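Local coordinates for malate dehydrogenase (Entamoeba histolytica, PDB 3I0P), which probably catalyses the NAD-dependent, reversible oxidation of malate to oxaloacetate and binds the cofactor between its two subunits, at residues 92-97 with 128-133; 48-53 with 121-126; 152-157 with 246-251; 158-163 with 265-270. One frame throughout, in Å; residues are numbered along the deposited sequence.

How the contacts relate
All four contacts are buried, but at different depths in the dimer. Contacts 1 and 2 lie close to the middle of the chain, about 8 and 6 Å between centres, and the second subunit touches neither. Contacts 3 and 4 lie about 20 and 17 Å out, centre to centre, and border the second subunit. Contacts 1 and 2 adjoin each other around strand 113-121 and helix 127-136. Contacts 3 and 4 share the connection between strands 139-145 and 166-170. Contact 1 is a tyrosine against helix backbone. Contact 2 is histidines, waters and nicotinamide. Contact 3 pairs a tyrosine with a turn beside adenine. Contact 4 is mainly aliphatic.

Contact 1. Residues 92-97 with 128-133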
# COMPACT_ATOMS: atom_id res chain seq x y z
N PHE A 92 2.60 26.28 1.65
CA PHE A 92 3.50 25.18 2.01
C PHE A 92 2.72 23.89 2.16
O PHE A 92 1.68 23.86 2.83
CB PHE A 92 4.11 25.43 3.37
CG PHE A 92 5.02 26.61 3.45
CD1 PHE A 92 6.31 26.55 2.91
CD2 PHE A 92 4.62 27.75 4.14
CE1 PHE A 92 7.18 27.63 3.04
CE2 PHE A 92 5.48 28.83 4.27
CZ PHE A 92 6.76 28.78 3.72
N GLY A 93 3.24 22.81 1.58
CA GLY A 93 2.63 21.50 1.76
C GLY A 93 2.50 21.15 3.23
O GLY A 93 1.53 20.51 3.63
N HIS A 94 3.48 21.58 4.02
CA HIS A 94 3.53 21.31 5.46
C HIS A 94 2.40 22.01 6.17
O HIS A 94 1.84 21.48 7.13
CB HIS A 94 4.86 21.77 6.06
CG HIS A 94 6.00 21.71 5.10
ND1 HIS A 94 6.25 22.73 4.19
CD2 HIS A 94 6.94 20.76 4.87
CE1 HIS A 94 7.30 22.41 3.47
NE2 HIS A 94 7.74 21.23 3.86
N VAL A 95 2.06 23.20 5.68
CA VAL A 95 0.92 23.95 6.21
C VAL A 95 -0.38 23.23 5.86
O VAL A 95 -1.18 22.93 6.74
CB VAL A 95 0.93 25.42 5.72
CG1 VAL A 95 -0.40 26.12 6.03
CG2 VAL A 95 2.10 26.18 6.35
N ASN A 96 -0.57 22.93 4.57
CA ASN A 96 -1.77 22.24 4.11
C ASN A 96 -1.87 20.85 4.76
O ASN A 96 -2.93 20.45 5.27
CB ASN A 96 -1.81 22.16 2.58
CG ASN A 96 -1.82 23.54 1.91
OD1 ASN A 96 -2.64 24.40 2.25
ND2 ASN A 96 -0.92 23.76 0.96
N GLY A 97 -0.75 20.13 4.76
CA GLY A 97 -0.67 18.80 5.34
C GLY A 97 -1.03 18.73 6.82
O GLY A 97 -1.83 17.88 7.23
N GLY A 128 5.78 10.65 6.29
CA GLY A 128 5.70 10.08 7.63
C GLY A 128 5.27 11.06 8.70
O GLY A 128 4.72 10.64 9.71
N TYR A 129 5.51 12.35 8.49
CA TYR A 129 5.22 13.36 9.51
C TYR A 129 3.73 13.41 9.81
O TYR A 129 3.31 13.43 10.96
CB TYR A 129 5.71 14.75 9.09
CG TYR A 129 5.36 15.85 10.08
CD1 TYR A 129 6.11 16.03 11.24
CD2 TYR A 129 4.27 16.70 9.86
CE1 TYR A 129 5.79 17.03 12.16
CE2 TYR A 129 3.94 17.70 10.78
CZ TYR A 129 4.71 17.86 11.92
OH TYR A 129 4.41 18.85 12.83
N TYR A 130 2.93 13.43 8.75
CA TYR A 130 1.48 13.55 8.89
C TYR A 130 0.87 12.28 9.48
O TYR A 130 -0.07 12.34 10.26
CB TYR A 130 0.87 13.96 7.54
CG TYR A 130 1.64 15.11 6.95
CD1 TYR A 130 1.38 16.43 7.35
CD2 TYR A 130 2.69 14.88 6.07
CE1 TYR A 130 2.14 17.49 6.85
CE2 TYR A 130 3.45 15.92 5.57
CZ TYR A 130 3.17 17.21 5.96
OH TYR A 130 3.94 18.22 5.43
N SER A 131 1.45 11.13 9.13
CA SER A 131 1.01 9.87 9.72
C SER A 131 1.33 9.81 11.21
O SER A 131 0.55 9.27 11.99
CB SER A 131 1.63 8.67 8.98
OG SER A 131 0.96 8.46 7.74
N LEU A 132 2.47 10.38 11.60
CA LEU A 132 2.84 10.45 13.01
C LEU A 132 1.84 11.27 13.82
O LEU A 132 1.51 10.91 14.95
CB LEU A 132 4.26 10.99 13.19
CG LEU A 132 5.43 10.08 12.77
CD1 LEU A 132 6.72 10.87 12.74
CD2 LEU A 132 5.56 8.87 13.67
N LEU A 133 1.34 12.36 13.25
CA LEU A 133 0.32 13.16 13.92
C LEU A 133 -0.88 12.31 14.28
O LEU A 133 -1.43 12.43 15.37
CB LEU A 133 -0.11 14.34 13.04
CG LEU A 133 0.87 15.48 12.76
CD1 LEU A 133 0.24 16.45 11.75
CD2 LEU A 133 1.30 16.23 14.04
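The ring of Y130 lies against the backbone of G97 and H94. Its CE1 is 3.4 Å from G97 CA, and its CD1 meets the carbonyl carbon of the same glycine. G97 has no side chain, so the ring can rest directly on the helix backbone. Further out, Y130 OH reaches the first turn of the helix and lies 3.7 Å from H94 CB. The carbonyl oxygen of H94 sits at the edge of the phenol ring, near its plane. No hydrogen bond joins the two segments.

Y130 CG stands beside its own backbone N (chi1 -48°). From there the phenol runs across to the other helix. Y129 CD2 covers one face of the Y130 ring, 3.7 Å above the plane and offset toward the rim. The hydroxyl is satisfied outside the contact, by a hydrogen bond to F124 O, which ties helix 127-136 to the loop lining the NAD pocket. The F124 ring also stacks with Y130, and F286 meets it at an inclined angle.

F92 takes the N-cap position of helix 93-111, and its O accepts a bond from N96 N at 3.0 Å. N96 ND2 bonds to S121 OG, which ties this first turn to the end of strand 113-121.

This is buried helix packing, with the Y130 side chain about 7 Å from a bound NAD. The short helical segments run nearly parallel, at 24°, with their axes 10.9 Å apart. One tyrosine bridges much of that gap. Helix 29-45 touches H94 and Y129 through T38, and strand 139-145 meets Y130 through C143.

Contact 2. Residues 48-53 with 121-126. With NAD (nicotinamide-adenine-dinucleotide), chain B.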
# COMPACT_ATOMS: atom_id res chain seq x y z
N ASP A 48 17.71 12.75 5.65
CA ASP A 48 18.60 13.91 5.50
C ASP A 48 18.38 14.71 4.21
O ASP A 48 18.91 15.81 4.05
CB ASP A 48 20.06 13.49 5.70
CG ASP A 48 20.30 12.92 7.10
OD1 ASP A 48 19.82 13.53 8.08
OD2 ASP A 48 20.94 11.85 7.23
N THR A 49 17.56 14.16 3.32
CA THR A 49 17.17 14.81 2.08
C THR A 49 15.97 15.76 2.21
O THR A 49 15.60 16.43 1.25
CB THR A 49 16.83 13.75 1.01
OG1 THR A 49 18.02 13.06 0.62
CG2 THR A 49 16.18 14.40 -0.21
N HIS A 50 15.35 15.83 3.39
CA HIS A 50 14.05 16.49 3.51
C HIS A 50 13.90 17.54 4.62
O HIS A 50 12.79 18.02 4.87
CB HIS A 50 12.93 15.45 3.58
CG HIS A 50 12.64 14.81 2.26
ND1 HIS A 50 13.14 13.58 1.90
CD2 HIS A 50 11.92 15.25 1.20
CE1 HIS A 50 12.73 13.28 0.68
NE2 HIS A 50 12.00 14.28 0.23
N GLY A 51 15.02 17.90 5.25
CA GLY A 51 15.05 18.97 6.26
C GLY A 51 16.02 20.07 5.87
O GLY A 51 16.03 20.51 4.72
N ILE A 52 16.86 20.48 6.81
CA ILE A 52 17.82 21.58 6.61
C ILE A 52 18.70 21.48 5.35
O ILE A 52 18.99 22.49 4.72
CB ILE A 52 18.68 21.85 7.91
CG1 ILE A 52 19.47 23.16 7.84
CG2 ILE A 52 19.58 20.68 8.24
CD1 ILE A 52 18.62 24.41 7.74
N GLN A 53 19.09 20.26 4.96
CA GLN A 53 19.98 20.07 3.79
C GLN A 53 19.30 20.43 2.48
O GLN A 53 19.91 20.37 1.40
CB GLN A 53 20.53 18.64 3.75
CG GLN A 53 21.43 18.33 4.92
CD GLN A 53 22.00 16.92 4.90
OE1 GLN A 53 22.10 16.27 5.94
NE2 GLN A 53 22.39 16.45 3.71
N SER A 121 -1.23 22.64 -3.88
CA SER A 121 -0.30 22.69 -2.77
C SER A 121 1.13 22.54 -3.28
O SER A 121 1.36 22.45 -4.49
CB SER A 121 -0.62 21.59 -1.76
OG SER A 121 0.14 21.73 -0.56
N THR A 122 2.09 22.52 -2.36
CA THR A 122 3.50 22.39 -2.73
C THR A 122 4.15 21.27 -1.93
O THR A 122 3.47 20.60 -1.15
CB THR A 122 4.27 23.73 -2.54
OG1 THR A 122 4.13 24.18 -1.19
CG2 THR A 122 3.74 24.80 -3.49
N HIS A 123 5.45 21.08 -2.13
CA HIS A 123 6.22 20.03 -1.46
C HIS A 123 5.95 20.00 0.04
O HIS A 123 5.97 21.04 0.72
CB HIS A 123 7.71 20.23 -1.72
CG HIS A 123 8.51 18.97 -1.57
ND1 HIS A 123 9.18 18.66 -0.41
CD2 HIS A 123 8.75 17.96 -2.43
CE1 HIS A 123 9.80 17.50 -0.56
NE2 HIS A 123 9.55 17.05 -1.78
N PHE A 124 5.67 18.81 0.56
CA PHE A 124 5.25 18.69 1.95
C PHE A 124 6.22 17.91 2.83
O PHE A 124 5.87 17.47 3.92
CB PHE A 124 3.78 18.21 2.04
CG PHE A 124 3.57 16.71 1.97
CD1 PHE A 124 2.30 16.20 2.17
CD2 PHE A 124 4.61 15.83 1.72
CE1 PHE A 124 2.06 14.82 2.13
CE2 PHE A 124 4.40 14.45 1.69
CZ PHE A 124 3.11 13.94 1.89
N GLY A 125 7.46 17.77 2.35
CA GLY A 125 8.52 17.11 3.11
C GLY A 125 8.25 15.63 3.28
O GLY A 125 7.82 14.96 2.35
N ILE A 126 8.50 15.12 4.48
CA ILE A 126 8.32 13.69 4.72
C ILE A 126 6.86 13.27 4.92
O ILE A 126 6.14 13.85 5.73
CB ILE A 126 9.22 13.16 5.87
CG1 ILE A 126 9.06 14.00 7.15
CG2 ILE A 126 10.65 13.12 5.41
CD1 ILE A 126 9.48 13.25 8.40
PA NAD B . 13.39 4.15 2.60
O1A NAD B . 14.46 4.89 3.36
O2A NAD B . 13.82 3.20 1.52
O5B NAD B . 12.52 3.36 3.69
C5B NAD B . 12.01 4.06 4.85
C4B NAD B . 10.93 3.27 5.59
O4B NAD B . 11.23 1.87 5.63
C3B NAD B . 10.80 3.68 7.04
O3B NAD B . 9.44 3.49 7.44
C2B NAD B . 11.71 2.72 7.77
O2B NAD B . 11.30 2.55 9.13
C1B NAD B . 11.50 1.45 6.98
N9A NAD B . 12.65 0.50 6.99
C8A NAD B . 13.89 0.72 6.52
N7A NAD B . 14.62 -0.40 6.70
C5A NAD B . 13.83 -1.33 7.28
C6A NAD B . 14.01 -2.65 7.70
N6A NAD B . 15.20 -3.28 7.57
N1A NAD B . 12.98 -3.32 8.27
C2A NAD B . 11.78 -2.74 8.43
N3A NAD B . 11.58 -1.47 8.03
C4A NAD B . 12.59 -0.75 7.46
O3 NAD B . 12.28 5.18 2.01
PN NAD B . 12.43 6.27 0.81
O1N NAD B . 11.53 5.83 -0.31
O2N NAD B . 13.89 6.57 0.55
O5D NAD B . 11.80 7.60 1.44
C5D NAD B . 12.56 8.43 2.32
C4D NAD B . 11.78 9.71 2.65
O4D NAD B . 11.58 10.48 1.46
C3D NAD B . 10.40 9.42 3.21
O3D NAD B . 10.28 10.09 4.47
C2D NAD B . 9.41 9.93 2.16
O2D NAD B . 8.21 10.53 2.68
C1D NAD B . 10.24 10.99 1.46
N1N NAD B . 9.74 11.27 0.12
C2N NAD B . 9.02 12.40 -0.07
C3N NAD B . 8.52 12.71 -1.34
C7N NAD B . 7.71 13.96 -1.57
O7N NAD B . 7.30 14.20 -2.70
N7N NAD B . 7.46 14.77 -0.55
C4N NAD B . 8.79 11.85 -2.41
C5N NAD B . 9.53 10.68 -2.18
C6N NAD B . 10.00 10.42 -0.90
O HOH W 1 10.11 17.01 5.92
O HOH W 2 11.18 14.84 -2.46
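The rings of H50 and H123 meet rim to rim and are almost coplanar, with planes at 3°. H50 CD2 is 3.6 Å from H123 CE1, each at the edge of the other ring. T49 CG2 lies over one face of H50. H50 CE1 lies close to the ribose O4D, oblique to the ring. The carboxamide nitrogen N7N of the NAD lies over one face of H123. Water 2 sits at the edge of both rings and joins them, at 2.9 Å from H50 NE2 and 2.8 Å from H123 NE2. H123 CG is anti to its backbone N (chi1 -157°), which carries the ring across to H50. Its ND1 is bonded to Y59 OH.

A backbone carbonyl holds the carboxamide: N7N donates to G125 O at 2.9 Å. I126 CG2 packs on H50 CB at 3.7 Å and also touches the ribose hydroxyl O3D. Water 1 donates to H50 O and accepts from I126 N.

The contact forms one wall of the nicotinamide end of the NAD pocket. It joins the loop between helices 29-45 and 55-64 to the loop between strand 113-121 and helix 127-136. A42 of helix 29-45 packs on both H50 and I126.

Contact 3. Residues 152-157 with 246-251; sequences AATFGD and KGYCLS. With NAD (nicotinamide-adenine-dinucleotide), chain C.
A153 and T154, which begin a type II beta turn, lie against Y248 of helix 244-259; the turn ends at G156 and is closed by G156 N to A153 O at 3.0 Å.

A153 and T154 lie over one face of the Y248 ring. A153 CB touches CE1 of the ring at 3.4 Å. T154 N lies 3.5 Å above the ring plane, offset toward the rim. T154 OG1 comes near Y248 CB and CD2, but its hydrogen bond is to S244 OG. Y248 CG is anti to its backbone N (chi1 162°), and the ring therefore leaves the helix toward the turn. Its OH bonds to Y324 O of the second subunit.

The same tyrosine borders the adenine of an NAD. Adenine N1A is at the ring edge, in plane, and C2A is 3.5 Å from Y248 CE2. C249 SG lies 3.4 Å from N3A on the same base. F155 is the third residue of the turn, with a positive phi of 79°, and its CE2 is 3.6 Å from N6A. T154 CG2 sits over the centre of the F155 ring. K246 extends along the cofactor, and its NZ donates to the phosphate oxygen O1N at 2.8 Å. Carbonyl oxygens of A183, S185 and I186 of the second subunit also lie round NZ as acceptors, more than its three hydrogens can serve at once.

The contact lines an adenine site at the subunit interface. It packs the connection between strands 139-145 and 166-170 against helix 244-259, while A152 pairs through its backbone with L232 of strand 230-232.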
# COMPACT_ATOMS: atom_id res chain seq x y z
N ALA A 152 8.98 5.41 -14.31
CA ALA A 152 8.37 4.74 -15.46
C ALA A 152 7.39 3.67 -15.03
O ALA A 152 7.68 2.88 -14.12
CB ALA A 152 9.43 4.13 -16.35
N ALA A 153 6.24 3.64 -15.69
CA ALA A 153 5.27 2.54 -15.59
C ALA A 153 5.94 1.21 -15.93
O ALA A 153 7.07 1.18 -16.44
CB ALA A 153 4.11 2.79 -16.53
N THR A 154 5.26 0.10 -15.64
CA THR A 154 5.76 -1.23 -16.03
C THR A 154 5.65 -1.36 -17.55
O THR A 154 4.58 -1.15 -18.12
CB THR A 154 5.00 -2.37 -15.32
OG1 THR A 154 5.08 -2.19 -13.91
CG2 THR A 154 5.60 -3.72 -15.68
N PHE A 155 6.79 -1.69 -18.17
CA PHE A 155 6.96 -1.74 -19.64
C PHE A 155 7.17 -0.36 -20.27
O PHE A 155 7.10 -0.21 -21.49
CB PHE A 155 5.82 -2.51 -20.36
CG PHE A 155 5.56 -3.89 -19.82
CD1 PHE A 155 6.61 -4.71 -19.39
CD2 PHE A 155 4.26 -4.38 -19.75
CE1 PHE A 155 6.36 -5.99 -18.88
CE2 PHE A 155 3.99 -5.67 -19.25
CZ PHE A 155 5.05 -6.47 -18.81
N GLY A 156 7.41 0.65 -19.42
CA GLY A 156 7.55 2.04 -19.87
C GLY A 156 9.00 2.44 -20.03
O GLY A 156 9.89 1.86 -19.41
N ASP A 157 9.24 3.45 -20.88
CA ASP A 157 10.60 3.88 -21.24
C ASP A 157 10.74 5.39 -21.06
O ASP A 157 11.54 6.06 -21.73
CB ASP A 157 10.91 3.46 -22.68
CG ASP A 157 12.42 3.32 -22.96
OD1 ASP A 157 13.18 2.98 -22.04
OD2 ASP A 157 12.83 3.55 -24.12
N LYS A 246 3.32 -4.35 -9.17
CA LYS A 246 2.77 -4.01 -7.87
C LYS A 246 3.16 -2.59 -7.43
O LYS A 246 2.28 -1.76 -7.19
CB LYS A 246 3.11 -5.09 -6.83
CG LYS A 246 2.52 -6.46 -7.19
CD LYS A 246 2.90 -7.54 -6.22
CE LYS A 246 2.12 -8.81 -6.53
NZ LYS A 246 2.15 -9.77 -5.39
N GLY A 247 4.46 -2.30 -7.34
CA GLY A 247 4.91 -0.95 -7.00
C GLY A 247 4.30 0.08 -7.93
O GLY A 247 3.84 1.14 -7.50
N TYR A 248 4.28 -0.25 -9.22
CA TYR A 248 3.66 0.60 -10.24
C TYR A 248 2.18 0.87 -9.94
O TYR A 248 1.75 2.03 -9.94
CB TYR A 248 3.88 -0.03 -11.62
CG TYR A 248 2.98 0.44 -12.74
CD1 TYR A 248 2.72 1.81 -12.94
CD2 TYR A 248 2.41 -0.48 -13.63
CE1 TYR A 248 1.89 2.23 -13.98
CE2 TYR A 248 1.60 -0.06 -14.68
CZ TYR A 248 1.34 1.29 -14.85
OH TYR A 248 0.52 1.70 -15.88
N CYS A 249 1.40 -0.17 -9.67
CA CYS A 249 -0.01 0.01 -9.29
C CYS A 249 -0.18 0.81 -8.01
O CYS A 249 -1.10 1.62 -7.90
CB CYS A 249 -0.73 -1.33 -9.18
SG CYS A 249 -0.95 -2.12 -10.78
N LEU A 250 0.71 0.58 -7.04
CA LEU A 250 0.66 1.31 -5.77
C LEU A 250 0.98 2.80 -5.96
O LEU A 250 0.30 3.66 -5.39
CB LEU A 250 1.59 0.67 -4.72
CG LEU A 250 1.20 -0.73 -4.20
CD1 LEU A 250 2.31 -1.37 -3.35
CD2 LEU A 250 -0.14 -0.75 -3.45
N SER A 251 1.99 3.08 -6.78
CA SER A 251 2.31 4.43 -7.25
C SER A 251 1.06 5.12 -7.83
O SER A 251 0.73 6.24 -7.45
CB SER A 251 3.43 4.36 -8.29
OG SER A 251 3.85 5.64 -8.73
PA NAD C . -0.18 -10.73 -9.39
O1A NAD C . -0.85 -11.67 -10.36
O2A NAD C . 1.31 -10.73 -9.30
O5B NAD C . -0.69 -9.25 -9.78
C5B NAD C . -2.10 -9.00 -9.94
C4B NAD C . -2.43 -7.50 -9.96
O4B NAD C . -1.44 -6.74 -10.67
C3B NAD C . -3.73 -7.20 -10.67
O3B NAD C . -4.32 -6.04 -10.08
C2B NAD C . -3.31 -6.90 -12.10
O2B NAD C . -4.25 -6.06 -12.76
C1B NAD C . -1.99 -6.18 -11.87
N9A NAD C . -1.01 -6.30 -12.98
C8A NAD C . -0.43 -7.42 -13.44
N7A NAD C . 0.42 -7.09 -14.44
C5A NAD C . 0.38 -5.74 -14.59
C6A NAD C . 1.02 -4.83 -15.43
N6A NAD C . 1.91 -5.25 -16.37
N1A NAD C . 0.74 -3.51 -15.33
C2A NAD C . -0.14 -3.06 -14.42
N3A NAD C . -0.76 -3.92 -13.60
C4A NAD C . -0.52 -5.26 -13.66
O3 NAD C . -0.82 -10.88 -7.90
PN NAD C . -0.67 -12.13 -6.86
O1N NAD C . 0.09 -11.61 -5.66
O2N NAD C . -0.23 -13.37 -7.58
O5D NAD C . -2.18 -12.39 -6.39
C5D NAD C . -3.09 -13.15 -7.19
C4D NAD C . -4.40 -13.39 -6.45
O4D NAD C . -4.17 -14.18 -5.28
C3D NAD C . -5.03 -12.09 -5.97
O3D NAD C . -6.37 -12.04 -6.48
C2D NAD C . -4.98 -12.14 -4.44
O2D NAD C . -6.11 -11.57 -3.76
C1D NAD C . -4.93 -13.63 -4.19
N1N NAD C . -4.36 -13.95 -2.88
C2N NAD C . -5.21 -14.29 -1.89
C3N NAD C . -4.71 -14.61 -0.62
C7N NAD C . -5.64 -14.99 0.50
O7N NAD C . -5.16 -15.26 1.60
N7N NAD C . -6.95 -15.03 0.28
C4N NAD C . -3.33 -14.56 -0.40
C5N NAD C . -2.48 -14.19 -1.45
C6N NAD C . -3.03 -13.89 -2.69

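Contact 4. Residues 158-163 with 265-270. With NAD (nicotinamide-adenine-dinucleotide), chain B.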
# COMPACT_ATOMS: atom_id res chain seq x y z
N GLU A 158 9.96 5.93 -20.12
CA GLU A 158 9.74 7.36 -19.99
C GLU A 158 9.24 7.67 -18.57
O GLU A 158 8.36 6.97 -18.06
CB GLU A 158 8.69 7.78 -21.02
CG GLU A 158 8.57 9.28 -21.28
CD GLU A 158 7.30 9.66 -22.05
OE1 GLU A 158 6.63 8.77 -22.63
OE2 GLU A 158 6.97 10.87 -22.07
N PRO A 159 9.80 8.71 -17.91
CA PRO A 159 9.26 9.12 -16.60
C PRO A 159 7.85 9.69 -16.73
O PRO A 159 7.64 10.61 -17.53
CB PRO A 159 10.24 10.21 -16.14
CG PRO A 159 10.86 10.71 -17.39
CD PRO A 159 10.96 9.53 -18.31
N ILE A 160 6.91 9.16 -15.94
CA ILE A 160 5.52 9.62 -15.96
C ILE A 160 4.89 9.80 -14.56
O ILE A 160 4.07 10.71 -14.34
CB ILE A 160 4.63 8.71 -16.86
CG1 ILE A 160 3.25 9.33 -17.12
CG2 ILE A 160 4.54 7.28 -16.29
CD1 ILE A 160 3.30 10.66 -17.88
N LEU A 161 5.30 8.95 -13.62
CA LEU A 161 4.74 8.97 -12.27
C LEU A 161 5.73 9.59 -11.29
O LEU A 161 6.95 9.42 -11.44
CB LEU A 161 4.42 7.54 -11.81
CG LEU A 161 3.09 6.92 -12.22
CD1 LEU A 161 3.21 5.41 -12.30
CD2 LEU A 161 2.01 7.33 -11.24
N GLY A 162 5.22 10.29 -10.29
CA GLY A 162 6.06 10.78 -9.21
C GLY A 162 6.61 9.61 -8.41
O GLY A 162 6.25 8.45 -8.66
N THR A 163 7.50 9.89 -7.46
CA THR A 163 7.98 8.87 -6.55
C THR A 163 6.87 8.52 -5.56
O THR A 163 6.95 7.51 -4.85
CB THR A 163 9.23 9.34 -5.82
OG1 THR A 163 9.06 10.70 -5.41
CG2 THR A 163 10.44 9.26 -6.73
N ASN A 265 -3.24 18.77 -10.18
CA ASN A 265 -2.39 18.33 -11.28
C ASN A 265 -1.94 16.89 -11.05
O ASN A 265 -1.63 16.49 -9.92
CB ASN A 265 -1.17 19.23 -11.43
CG ASN A 265 -1.54 20.68 -11.72
OD1 ASN A 265 -2.51 20.96 -12.43
ND2 ASN A 265 -0.78 21.60 -11.15
N PHE A 266 -1.90 16.11 -12.13
CA PHE A 266 -1.46 14.72 -12.06
C PHE A 266 -0.42 14.42 -13.12
O PHE A 266 -0.42 15.05 -14.19
CB PHE A 266 -2.66 13.75 -12.18
CG PHE A 266 -3.52 14.01 -13.38
CD1 PHE A 266 -4.62 14.87 -13.29
CD2 PHE A 266 -3.24 13.40 -14.60
CE1 PHE A 266 -5.42 15.11 -14.42
CE2 PHE A 266 -4.04 13.63 -15.71
CZ PHE A 266 -5.13 14.49 -15.62
N LEU A 267 0.48 13.48 -12.82
CA LEU A 267 1.49 13.01 -13.77
C LEU A 267 2.27 14.15 -14.43
O LEU A 267 2.67 15.10 -13.75
CB LEU A 267 0.83 12.09 -14.82
CG LEU A 267 -0.04 10.93 -14.32
CD1 LEU A 267 -0.94 10.40 -15.42
CD2 LEU A 267 0.76 9.80 -13.70
N ASN A 268 2.48 14.06 -15.74
CA ASN A 268 3.18 15.08 -16.54
C ASN A 268 2.67 16.53 -16.37
O ASN A 268 3.42 17.47 -16.62
CB ASN A 268 3.18 14.70 -18.03
CG ASN A 268 1.77 14.66 -18.64
OD1 ASN A 268 0.85 14.02 -18.12
ND2 ASN A 268 1.61 15.35 -19.77
N HIS A 269 1.42 16.71 -15.94
CA HIS A 269 0.85 18.05 -15.77
C HIS A 269 1.50 18.86 -14.66
O HIS A 269 1.46 20.08 -14.69
CB HIS A 269 -0.66 18.00 -15.56
CG HIS A 269 -1.41 17.37 -16.69
ND1 HIS A 269 -1.90 18.10 -17.75
CD2 HIS A 269 -1.76 16.08 -16.92
CE1 HIS A 269 -2.52 17.29 -18.59
NE2 HIS A 269 -2.45 16.06 -18.11
N ILE A 270 2.10 18.20 -13.68
CA ILE A 270 2.77 18.92 -12.60
C ILE A 270 3.90 19.80 -13.18
O ILE A 270 3.89 21.02 -13.01
CB ILE A 270 3.27 17.99 -11.46
CG1 ILE A 270 2.08 17.33 -10.75
CG2 ILE A 270 4.08 18.79 -10.44
CD1 ILE A 270 2.40 16.09 -9.96
PA NAD B . 13.39 4.15 2.60
O1A NAD B . 14.46 4.89 3.36
O2A NAD B . 13.82 3.20 1.52
O5B NAD B . 12.52 3.36 3.69
C5B NAD B . 12.01 4.06 4.85
C4B NAD B . 10.93 3.27 5.59
O4B NAD B . 11.23 1.87 5.63
C3B NAD B . 10.80 3.68 7.04
O3B NAD B . 9.44 3.49 7.44
C2B NAD B . 11.71 2.72 7.77
O2B NAD B . 11.30 2.55 9.13
C1B NAD B . 11.50 1.45 6.98
N9A NAD B . 12.65 0.50 6.99
C8A NAD B . 13.89 0.72 6.52
N7A NAD B . 14.62 -0.40 6.70
C5A NAD B . 13.83 -1.33 7.28
C6A NAD B . 14.01 -2.65 7.70
N6A NAD B . 15.20 -3.28 7.57
N1A NAD B . 12.98 -3.32 8.27
C2A NAD B . 11.78 -2.74 8.43
N3A NAD B . 11.58 -1.47 8.03
C4A NAD B . 12.59 -0.75 7.46
O3 NAD B . 12.28 5.18 2.01
PN NAD B . 12.43 6.27 0.81
O1N NAD B . 11.53 5.83 -0.31
O2N NAD B . 13.89 6.57 0.55
O5D NAD B . 11.80 7.60 1.44
C5D NAD B . 12.56 8.43 2.32
C4D NAD B . 11.78 9.71 2.65
O4D NAD B . 11.58 10.48 1.46
C3D NAD B . 10.40 9.42 3.21
O3D NAD B . 10.28 10.09 4.47
C2D NAD B . 9.41 9.93 2.16
O2D NAD B . 8.21 10.53 2.68
C1D NAD B . 10.24 10.99 1.46
N1N NAD B . 9.74 11.27 0.12
C2N NAD B . 9.02 12.40 -0.07
C3N NAD B . 8.52 12.71 -1.34
C7N NAD B . 7.71 13.96 -1.57
O7N NAD B . 7.30 14.20 -2.70
N7N NAD B . 7.46 14.77 -0.55
C4N NAD B . 8.79 11.85 -2.41
C5N NAD B . 9.53 10.68 -2.18
C6N NAD B . 10.00 10.42 -0.90
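A classic beta bulge, in which I160 and L161 both face V151, packs on the tip of a type II' beta turn. The turn runs from F266 to H269 and leads into helix 269-277. It is closed by H269 N to F266 O at 3.0 Å. L267 has a positive phi and sits at the tip, with its CA 5.4 Å from L161 CA.

The meeting is mostly aliphatic. L161 CD2 touches L267 CD2 at 3.7 Å, and the two leucines run alongside each other with the same heading. L161 sets out away from 265-270, but the end of its side chain turns back to it. I160 CG1 is anti to its backbone N (chi1 -168°). This carries CD1 over the turn, 4.0 Å from N268 CB. The same CD1 is 4.2 Å from L267 CB.

One polar atom lies among these carbons. L267 CA approaches I160 O at 3.5 Å in a bent, at most weak, C-H...O contact. I160 O also accepts a hydrogen bond from S149 OG. L267 N donates to E255 OE1 of helix 244-259, and N268 ND2 bonds to E272 OE2 one turn on in helix 269-277.

At the far end of the first segment, T163 belongs to the NAD pocket. Its OG1 lies 3.2 Å from C4N of the nicotinamide.

The contact joins the connection before strand 166-170 to the start of helix 269-277. S251 of helix 244-259 packs beside L161, and L311 of the second subunit packs on I160.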